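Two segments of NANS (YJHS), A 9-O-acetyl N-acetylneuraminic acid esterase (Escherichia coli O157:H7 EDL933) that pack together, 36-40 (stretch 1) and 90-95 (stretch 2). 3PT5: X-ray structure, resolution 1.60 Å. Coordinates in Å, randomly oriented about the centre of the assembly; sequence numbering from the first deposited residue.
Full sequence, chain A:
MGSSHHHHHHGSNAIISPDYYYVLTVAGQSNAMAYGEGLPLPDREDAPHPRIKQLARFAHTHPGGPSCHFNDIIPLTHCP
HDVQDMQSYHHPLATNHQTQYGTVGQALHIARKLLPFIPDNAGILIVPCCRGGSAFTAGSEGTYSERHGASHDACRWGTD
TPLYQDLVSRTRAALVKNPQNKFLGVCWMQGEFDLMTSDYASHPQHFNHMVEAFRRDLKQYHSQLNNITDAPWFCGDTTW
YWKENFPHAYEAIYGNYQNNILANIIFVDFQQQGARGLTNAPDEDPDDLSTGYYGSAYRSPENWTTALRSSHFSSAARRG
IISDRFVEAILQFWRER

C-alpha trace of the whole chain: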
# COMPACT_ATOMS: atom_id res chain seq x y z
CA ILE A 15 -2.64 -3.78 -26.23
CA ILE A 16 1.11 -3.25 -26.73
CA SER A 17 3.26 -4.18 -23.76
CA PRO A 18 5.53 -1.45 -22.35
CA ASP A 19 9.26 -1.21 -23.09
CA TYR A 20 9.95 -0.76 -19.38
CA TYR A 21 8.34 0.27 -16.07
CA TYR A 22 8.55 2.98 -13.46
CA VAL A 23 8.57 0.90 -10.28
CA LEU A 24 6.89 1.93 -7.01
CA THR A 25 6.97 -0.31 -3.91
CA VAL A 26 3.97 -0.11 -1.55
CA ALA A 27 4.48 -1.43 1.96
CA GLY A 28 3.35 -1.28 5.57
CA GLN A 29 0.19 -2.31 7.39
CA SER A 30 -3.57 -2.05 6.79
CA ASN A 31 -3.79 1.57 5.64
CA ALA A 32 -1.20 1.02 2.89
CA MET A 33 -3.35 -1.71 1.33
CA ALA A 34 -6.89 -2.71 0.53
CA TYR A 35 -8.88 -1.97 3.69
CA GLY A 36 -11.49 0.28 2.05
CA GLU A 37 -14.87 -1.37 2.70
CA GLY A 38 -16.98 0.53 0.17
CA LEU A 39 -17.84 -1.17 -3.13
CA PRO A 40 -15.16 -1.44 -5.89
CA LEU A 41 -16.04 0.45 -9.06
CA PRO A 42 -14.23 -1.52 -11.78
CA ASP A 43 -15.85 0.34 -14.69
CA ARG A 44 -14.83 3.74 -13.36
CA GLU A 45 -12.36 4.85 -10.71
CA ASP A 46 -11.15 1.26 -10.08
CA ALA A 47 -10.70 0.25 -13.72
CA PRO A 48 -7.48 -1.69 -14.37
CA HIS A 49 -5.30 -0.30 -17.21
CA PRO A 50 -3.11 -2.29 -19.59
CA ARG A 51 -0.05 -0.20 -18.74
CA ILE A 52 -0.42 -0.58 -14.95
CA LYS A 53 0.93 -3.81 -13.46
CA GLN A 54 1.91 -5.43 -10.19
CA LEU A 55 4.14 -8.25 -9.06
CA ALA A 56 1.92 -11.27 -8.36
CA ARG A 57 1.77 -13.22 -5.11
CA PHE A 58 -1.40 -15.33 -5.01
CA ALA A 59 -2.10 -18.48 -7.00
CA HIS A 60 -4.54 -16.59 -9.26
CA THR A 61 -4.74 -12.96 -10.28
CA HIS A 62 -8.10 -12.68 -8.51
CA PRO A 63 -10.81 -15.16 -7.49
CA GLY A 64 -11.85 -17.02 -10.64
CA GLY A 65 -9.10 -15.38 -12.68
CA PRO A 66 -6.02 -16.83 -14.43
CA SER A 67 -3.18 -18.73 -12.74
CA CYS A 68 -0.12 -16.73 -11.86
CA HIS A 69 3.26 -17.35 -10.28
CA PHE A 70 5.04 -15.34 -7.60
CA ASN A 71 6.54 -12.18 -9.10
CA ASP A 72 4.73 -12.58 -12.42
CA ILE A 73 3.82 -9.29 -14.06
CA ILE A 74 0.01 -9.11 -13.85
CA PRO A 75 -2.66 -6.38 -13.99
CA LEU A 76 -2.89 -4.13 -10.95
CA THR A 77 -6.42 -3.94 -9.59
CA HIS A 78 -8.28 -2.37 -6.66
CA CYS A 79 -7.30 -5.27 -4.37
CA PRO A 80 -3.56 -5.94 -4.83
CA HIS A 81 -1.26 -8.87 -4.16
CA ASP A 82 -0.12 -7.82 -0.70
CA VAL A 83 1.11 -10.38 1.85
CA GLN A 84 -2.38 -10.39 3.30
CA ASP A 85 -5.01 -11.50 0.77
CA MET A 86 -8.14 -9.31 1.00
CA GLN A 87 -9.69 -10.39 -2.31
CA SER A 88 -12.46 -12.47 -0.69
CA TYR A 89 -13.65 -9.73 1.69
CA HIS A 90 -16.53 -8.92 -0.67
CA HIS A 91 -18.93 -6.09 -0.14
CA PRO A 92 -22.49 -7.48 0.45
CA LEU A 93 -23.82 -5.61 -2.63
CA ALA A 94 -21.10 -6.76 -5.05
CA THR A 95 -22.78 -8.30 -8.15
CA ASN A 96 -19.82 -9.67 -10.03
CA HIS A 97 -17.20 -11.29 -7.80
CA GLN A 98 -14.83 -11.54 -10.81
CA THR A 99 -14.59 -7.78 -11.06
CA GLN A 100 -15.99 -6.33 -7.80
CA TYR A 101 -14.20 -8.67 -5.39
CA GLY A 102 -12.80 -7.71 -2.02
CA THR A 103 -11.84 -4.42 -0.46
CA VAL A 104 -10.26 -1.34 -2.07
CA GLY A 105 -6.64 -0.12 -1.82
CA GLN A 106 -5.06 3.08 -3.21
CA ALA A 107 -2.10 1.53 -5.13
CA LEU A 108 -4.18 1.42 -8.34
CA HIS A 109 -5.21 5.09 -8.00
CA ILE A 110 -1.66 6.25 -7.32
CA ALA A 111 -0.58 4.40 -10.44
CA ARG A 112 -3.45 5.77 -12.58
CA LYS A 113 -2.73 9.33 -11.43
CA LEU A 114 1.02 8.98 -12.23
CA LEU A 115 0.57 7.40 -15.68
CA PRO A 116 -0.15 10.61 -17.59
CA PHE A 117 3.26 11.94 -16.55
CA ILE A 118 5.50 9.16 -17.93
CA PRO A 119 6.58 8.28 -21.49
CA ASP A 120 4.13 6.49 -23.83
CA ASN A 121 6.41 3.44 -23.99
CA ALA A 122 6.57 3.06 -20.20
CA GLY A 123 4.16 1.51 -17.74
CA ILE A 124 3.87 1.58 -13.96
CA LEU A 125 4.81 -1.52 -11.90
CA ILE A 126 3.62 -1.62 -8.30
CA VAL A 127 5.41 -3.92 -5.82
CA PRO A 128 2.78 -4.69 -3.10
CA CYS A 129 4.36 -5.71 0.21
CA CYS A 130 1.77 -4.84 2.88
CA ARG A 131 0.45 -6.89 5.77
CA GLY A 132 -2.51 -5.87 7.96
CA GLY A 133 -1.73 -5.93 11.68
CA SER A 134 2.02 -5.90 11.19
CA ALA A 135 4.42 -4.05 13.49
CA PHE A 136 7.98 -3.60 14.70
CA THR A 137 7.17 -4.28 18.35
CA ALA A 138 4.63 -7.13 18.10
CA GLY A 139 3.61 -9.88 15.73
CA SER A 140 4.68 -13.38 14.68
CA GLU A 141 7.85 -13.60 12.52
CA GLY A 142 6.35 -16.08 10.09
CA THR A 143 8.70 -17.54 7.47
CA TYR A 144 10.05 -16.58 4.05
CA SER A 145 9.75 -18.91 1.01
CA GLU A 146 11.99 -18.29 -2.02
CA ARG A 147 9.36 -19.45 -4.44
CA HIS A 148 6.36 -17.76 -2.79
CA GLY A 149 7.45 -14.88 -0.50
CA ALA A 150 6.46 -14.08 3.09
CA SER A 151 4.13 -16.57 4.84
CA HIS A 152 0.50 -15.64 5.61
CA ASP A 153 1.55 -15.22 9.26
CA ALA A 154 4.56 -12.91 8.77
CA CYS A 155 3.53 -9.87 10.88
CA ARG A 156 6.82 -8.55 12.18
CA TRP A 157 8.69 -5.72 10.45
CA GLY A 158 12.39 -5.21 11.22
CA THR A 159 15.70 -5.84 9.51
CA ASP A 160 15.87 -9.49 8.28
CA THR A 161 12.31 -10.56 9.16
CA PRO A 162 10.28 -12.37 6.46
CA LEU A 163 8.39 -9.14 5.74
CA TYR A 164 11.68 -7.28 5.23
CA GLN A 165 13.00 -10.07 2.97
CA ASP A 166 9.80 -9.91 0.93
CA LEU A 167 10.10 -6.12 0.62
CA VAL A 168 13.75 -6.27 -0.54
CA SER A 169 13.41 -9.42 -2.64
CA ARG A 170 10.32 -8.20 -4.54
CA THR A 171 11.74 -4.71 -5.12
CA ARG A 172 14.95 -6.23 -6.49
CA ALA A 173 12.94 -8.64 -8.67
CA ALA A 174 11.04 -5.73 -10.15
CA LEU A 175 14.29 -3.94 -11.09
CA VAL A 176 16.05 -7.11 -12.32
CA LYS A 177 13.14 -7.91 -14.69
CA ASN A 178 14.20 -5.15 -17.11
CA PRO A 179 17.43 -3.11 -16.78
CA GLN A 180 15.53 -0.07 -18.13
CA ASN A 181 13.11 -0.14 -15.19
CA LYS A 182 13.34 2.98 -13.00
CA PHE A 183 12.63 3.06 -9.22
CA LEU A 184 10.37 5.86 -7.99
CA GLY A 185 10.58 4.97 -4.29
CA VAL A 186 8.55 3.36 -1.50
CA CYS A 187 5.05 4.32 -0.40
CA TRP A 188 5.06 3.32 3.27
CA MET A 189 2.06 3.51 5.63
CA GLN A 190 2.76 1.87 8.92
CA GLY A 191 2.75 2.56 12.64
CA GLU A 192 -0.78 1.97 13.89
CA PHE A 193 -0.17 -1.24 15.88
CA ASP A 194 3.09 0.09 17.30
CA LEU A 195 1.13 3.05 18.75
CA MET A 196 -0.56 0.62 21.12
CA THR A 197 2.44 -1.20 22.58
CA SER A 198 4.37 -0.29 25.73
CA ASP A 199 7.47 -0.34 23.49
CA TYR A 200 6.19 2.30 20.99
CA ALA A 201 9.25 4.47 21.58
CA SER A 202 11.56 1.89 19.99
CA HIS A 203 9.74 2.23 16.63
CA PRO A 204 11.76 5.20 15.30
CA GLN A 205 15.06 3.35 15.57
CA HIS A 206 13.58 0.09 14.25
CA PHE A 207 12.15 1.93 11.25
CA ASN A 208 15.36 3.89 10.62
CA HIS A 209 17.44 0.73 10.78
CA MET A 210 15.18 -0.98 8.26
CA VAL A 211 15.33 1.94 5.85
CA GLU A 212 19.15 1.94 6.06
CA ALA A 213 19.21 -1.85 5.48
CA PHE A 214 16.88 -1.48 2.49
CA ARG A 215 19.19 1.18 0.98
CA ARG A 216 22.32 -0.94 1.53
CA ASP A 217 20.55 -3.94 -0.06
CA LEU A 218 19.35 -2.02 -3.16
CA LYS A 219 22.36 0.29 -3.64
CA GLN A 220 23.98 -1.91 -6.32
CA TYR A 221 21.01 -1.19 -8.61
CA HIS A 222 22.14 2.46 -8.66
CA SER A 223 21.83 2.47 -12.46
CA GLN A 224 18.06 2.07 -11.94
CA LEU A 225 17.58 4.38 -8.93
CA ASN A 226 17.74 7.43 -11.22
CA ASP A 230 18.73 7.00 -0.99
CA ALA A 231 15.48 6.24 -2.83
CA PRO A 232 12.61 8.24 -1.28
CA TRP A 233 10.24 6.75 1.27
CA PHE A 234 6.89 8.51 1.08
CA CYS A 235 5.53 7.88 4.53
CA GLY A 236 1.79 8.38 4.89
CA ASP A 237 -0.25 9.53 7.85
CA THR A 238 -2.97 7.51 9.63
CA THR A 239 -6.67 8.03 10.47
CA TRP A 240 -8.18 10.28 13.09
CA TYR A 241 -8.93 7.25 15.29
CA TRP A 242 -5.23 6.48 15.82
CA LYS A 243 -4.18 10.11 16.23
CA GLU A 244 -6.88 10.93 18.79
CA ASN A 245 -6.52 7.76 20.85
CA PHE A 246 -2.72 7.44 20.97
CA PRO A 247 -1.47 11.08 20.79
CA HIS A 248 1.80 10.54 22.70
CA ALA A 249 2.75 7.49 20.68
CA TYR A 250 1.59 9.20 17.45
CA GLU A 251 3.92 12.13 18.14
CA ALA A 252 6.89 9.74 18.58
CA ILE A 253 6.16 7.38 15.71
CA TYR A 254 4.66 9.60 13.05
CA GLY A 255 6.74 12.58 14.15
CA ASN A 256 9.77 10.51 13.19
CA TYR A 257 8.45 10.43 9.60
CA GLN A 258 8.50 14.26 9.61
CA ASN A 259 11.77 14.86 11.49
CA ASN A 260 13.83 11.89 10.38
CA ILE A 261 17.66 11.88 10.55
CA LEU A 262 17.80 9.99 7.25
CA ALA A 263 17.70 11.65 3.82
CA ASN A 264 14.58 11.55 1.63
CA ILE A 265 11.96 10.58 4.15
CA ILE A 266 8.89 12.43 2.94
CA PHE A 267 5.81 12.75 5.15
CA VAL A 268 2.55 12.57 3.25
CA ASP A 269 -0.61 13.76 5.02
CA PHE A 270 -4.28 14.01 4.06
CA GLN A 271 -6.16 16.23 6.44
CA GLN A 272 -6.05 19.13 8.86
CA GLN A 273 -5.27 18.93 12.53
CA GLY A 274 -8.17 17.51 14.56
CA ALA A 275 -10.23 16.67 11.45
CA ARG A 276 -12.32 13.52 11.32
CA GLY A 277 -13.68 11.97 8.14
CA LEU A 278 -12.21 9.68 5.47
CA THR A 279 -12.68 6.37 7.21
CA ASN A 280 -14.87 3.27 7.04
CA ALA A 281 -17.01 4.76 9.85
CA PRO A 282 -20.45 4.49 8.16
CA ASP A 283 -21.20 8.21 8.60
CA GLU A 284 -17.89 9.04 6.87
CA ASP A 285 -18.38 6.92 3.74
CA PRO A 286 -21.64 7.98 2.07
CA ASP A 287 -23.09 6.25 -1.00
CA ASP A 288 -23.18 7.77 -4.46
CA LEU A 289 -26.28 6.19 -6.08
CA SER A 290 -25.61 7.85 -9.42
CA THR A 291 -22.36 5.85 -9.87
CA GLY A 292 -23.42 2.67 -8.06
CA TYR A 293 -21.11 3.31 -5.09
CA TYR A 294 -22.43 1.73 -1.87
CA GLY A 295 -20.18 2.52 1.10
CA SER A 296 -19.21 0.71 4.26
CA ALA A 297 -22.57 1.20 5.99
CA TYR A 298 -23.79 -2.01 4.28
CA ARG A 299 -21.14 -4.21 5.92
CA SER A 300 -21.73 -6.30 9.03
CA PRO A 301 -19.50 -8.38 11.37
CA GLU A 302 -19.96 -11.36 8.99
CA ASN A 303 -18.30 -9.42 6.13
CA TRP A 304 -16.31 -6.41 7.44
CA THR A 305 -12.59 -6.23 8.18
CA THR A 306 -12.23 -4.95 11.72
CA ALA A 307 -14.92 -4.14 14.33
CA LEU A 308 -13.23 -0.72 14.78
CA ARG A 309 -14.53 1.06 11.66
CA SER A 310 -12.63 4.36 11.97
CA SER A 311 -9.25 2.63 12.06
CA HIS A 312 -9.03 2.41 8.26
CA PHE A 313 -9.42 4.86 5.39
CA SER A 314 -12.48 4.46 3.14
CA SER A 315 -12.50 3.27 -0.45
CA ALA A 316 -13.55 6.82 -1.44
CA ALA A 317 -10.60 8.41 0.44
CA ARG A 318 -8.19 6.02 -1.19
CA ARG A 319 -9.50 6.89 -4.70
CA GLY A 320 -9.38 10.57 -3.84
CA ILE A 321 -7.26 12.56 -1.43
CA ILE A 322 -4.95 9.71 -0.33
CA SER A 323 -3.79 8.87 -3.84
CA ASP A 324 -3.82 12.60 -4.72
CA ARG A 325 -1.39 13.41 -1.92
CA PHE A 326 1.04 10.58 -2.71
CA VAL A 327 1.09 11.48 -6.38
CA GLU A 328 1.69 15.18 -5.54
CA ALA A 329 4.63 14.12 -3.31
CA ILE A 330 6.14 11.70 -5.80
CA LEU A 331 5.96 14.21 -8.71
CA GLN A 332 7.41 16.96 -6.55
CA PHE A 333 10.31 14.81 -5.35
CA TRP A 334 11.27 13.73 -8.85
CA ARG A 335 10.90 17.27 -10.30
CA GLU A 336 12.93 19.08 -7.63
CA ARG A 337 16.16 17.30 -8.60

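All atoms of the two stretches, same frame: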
# COMPACT_ATOMS: atom_id res chain seq x y z
N GLY A 36 -10.24 -0.44 2.35
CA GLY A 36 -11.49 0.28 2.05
C GLY A 36 -12.65 -0.68 1.92
O GLY A 36 -12.58 -1.63 1.12
N GLU A 37 -13.72 -0.44 2.69
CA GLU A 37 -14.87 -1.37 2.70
C GLU A 37 -16.00 -1.02 1.73
O GLU A 37 -16.89 -1.86 1.51
CB GLU A 37 -15.41 -1.53 4.13
CG GLU A 37 -14.54 -2.39 4.99
CD GLU A 37 -14.98 -2.41 6.45
OE1 GLU A 37 -15.95 -1.69 6.84
OE2 GLU A 37 -14.36 -3.16 7.20
N GLY A 38 -16.00 0.19 1.16
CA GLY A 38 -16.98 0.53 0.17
C GLY A 38 -16.73 -0.21 -1.14
O GLY A 38 -15.60 -0.60 -1.46
N LEU A 39 -17.81 -0.36 -1.91
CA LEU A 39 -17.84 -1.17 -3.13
C LEU A 39 -16.77 -0.76 -4.17
O LEU A 39 -16.60 0.41 -4.44
CB LEU A 39 -19.23 -1.01 -3.75
CG LEU A 39 -19.63 -2.01 -4.84
CD1 LEU A 39 -19.65 -3.46 -4.31
CD2 LEU A 39 -20.99 -1.60 -5.37
N PRO A 40 -16.05 -1.75 -4.76
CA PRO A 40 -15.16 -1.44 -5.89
C PRO A 40 -15.95 -0.96 -7.10
O PRO A 40 -17.12 -1.34 -7.26
CB PRO A 40 -14.52 -2.81 -6.23
CG PRO A 40 -14.75 -3.67 -4.97
CD PRO A 40 -16.09 -3.20 -4.49
N HIS A 90 -15.60 -9.60 0.23
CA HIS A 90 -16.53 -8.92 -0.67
C HIS A 90 -17.49 -8.03 0.07
O HIS A 90 -17.94 -8.36 1.20
CB HIS A 90 -17.36 -9.92 -1.49
CG HIS A 90 -16.54 -10.96 -2.18
ND1 HIS A 90 -15.38 -10.67 -2.88
CD2 HIS A 90 -16.72 -12.30 -2.30
CE1 HIS A 90 -14.87 -11.78 -3.38
NE2 HIS A 90 -15.68 -12.78 -3.06
N HIS A 91 -17.85 -6.93 -0.59
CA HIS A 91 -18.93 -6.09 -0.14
C HIS A 91 -20.26 -6.86 -0.34
O HIS A 91 -20.42 -7.56 -1.34
CB HIS A 91 -18.93 -4.83 -1.01
CG HIS A 91 -19.83 -3.77 -0.50
ND1 HIS A 91 -21.19 -3.77 -0.75
CD2 HIS A 91 -19.58 -2.66 0.24
CE1 HIS A 91 -21.73 -2.70 -0.19
NE2 HIS A 91 -20.78 -2.02 0.42
N PRO A 92 -21.19 -6.77 0.62
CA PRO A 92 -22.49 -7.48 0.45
C PRO A 92 -23.23 -7.22 -0.87
O PRO A 92 -23.97 -8.09 -1.35
CB PRO A 92 -23.35 -6.99 1.62
CG PRO A 92 -22.47 -6.07 2.44
CD PRO A 92 -21.09 -6.02 1.90
N LEU A 93 -23.07 -6.03 -1.43
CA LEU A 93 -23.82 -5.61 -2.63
C LEU A 93 -22.95 -5.69 -3.89
O LEU A 93 -23.27 -5.07 -4.91
CB LEU A 93 -24.38 -4.20 -2.44
CG LEU A 93 -25.16 -3.88 -1.16
CD1 LEU A 93 -25.61 -2.42 -1.20
CD2 LEU A 93 -26.35 -4.87 -0.90
N ALA A 94 -21.87 -6.46 -3.84
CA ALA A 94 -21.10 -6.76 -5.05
C ALA A 94 -21.85 -7.80 -5.89
O ALA A 94 -22.16 -8.91 -5.38
CB ALA A 94 -19.72 -7.26 -4.70
N THR A 95 -22.11 -7.44 -7.15
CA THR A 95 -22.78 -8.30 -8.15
C THR A 95 -21.82 -9.35 -8.69
O THR A 95 -22.05 -10.57 -8.59
CB THR A 95 -23.24 -7.48 -9.38
OG1 THR A 95 -23.93 -6.30 -8.96
CG2 THR A 95 -24.14 -8.33 -10.31

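Two irregular loop segments, far apart in sequence, can pack through little more than one residue from each side, and here L39 and H91 make a small, mainly van der Waals contact, with no hydrogen bond crossing it. The principle at work is that a turn can hold in place the same side chain that packs against a neighbouring segment. H91 opens a type I beta turn that ends at A94, closed by the backbone hydrogen bond from A94 N to H91 O (3.1 Å). The same turn also holds the imidazole: L93 N donates to H91 ND1 at 3.0 Å with a nearly straight angle of 162°, while NE2 is satisfied elsewhere in the structure. With both nitrogens engaged, the ring presents carbon to its neighbour. At its edge, H91 CD2 lies 3.1 Å from E37 O, near the ring plane, a close carbon-to-oxygen approach; L39 N, 3.6 Å from H91 CD2, lies well out of that plane. L39 CB sits over one face of the ring. From there the leucine, in its t, p rotamer, reaches toward the turn: L39 CD1 lies 3.6 Å from H91 CB, 3.8 Å from A94 CB and 4.0 Å from L93 O. One methyl thus touches three residues of the turn, whereas the side chain of E37 leads away and finds its partners elsewhere.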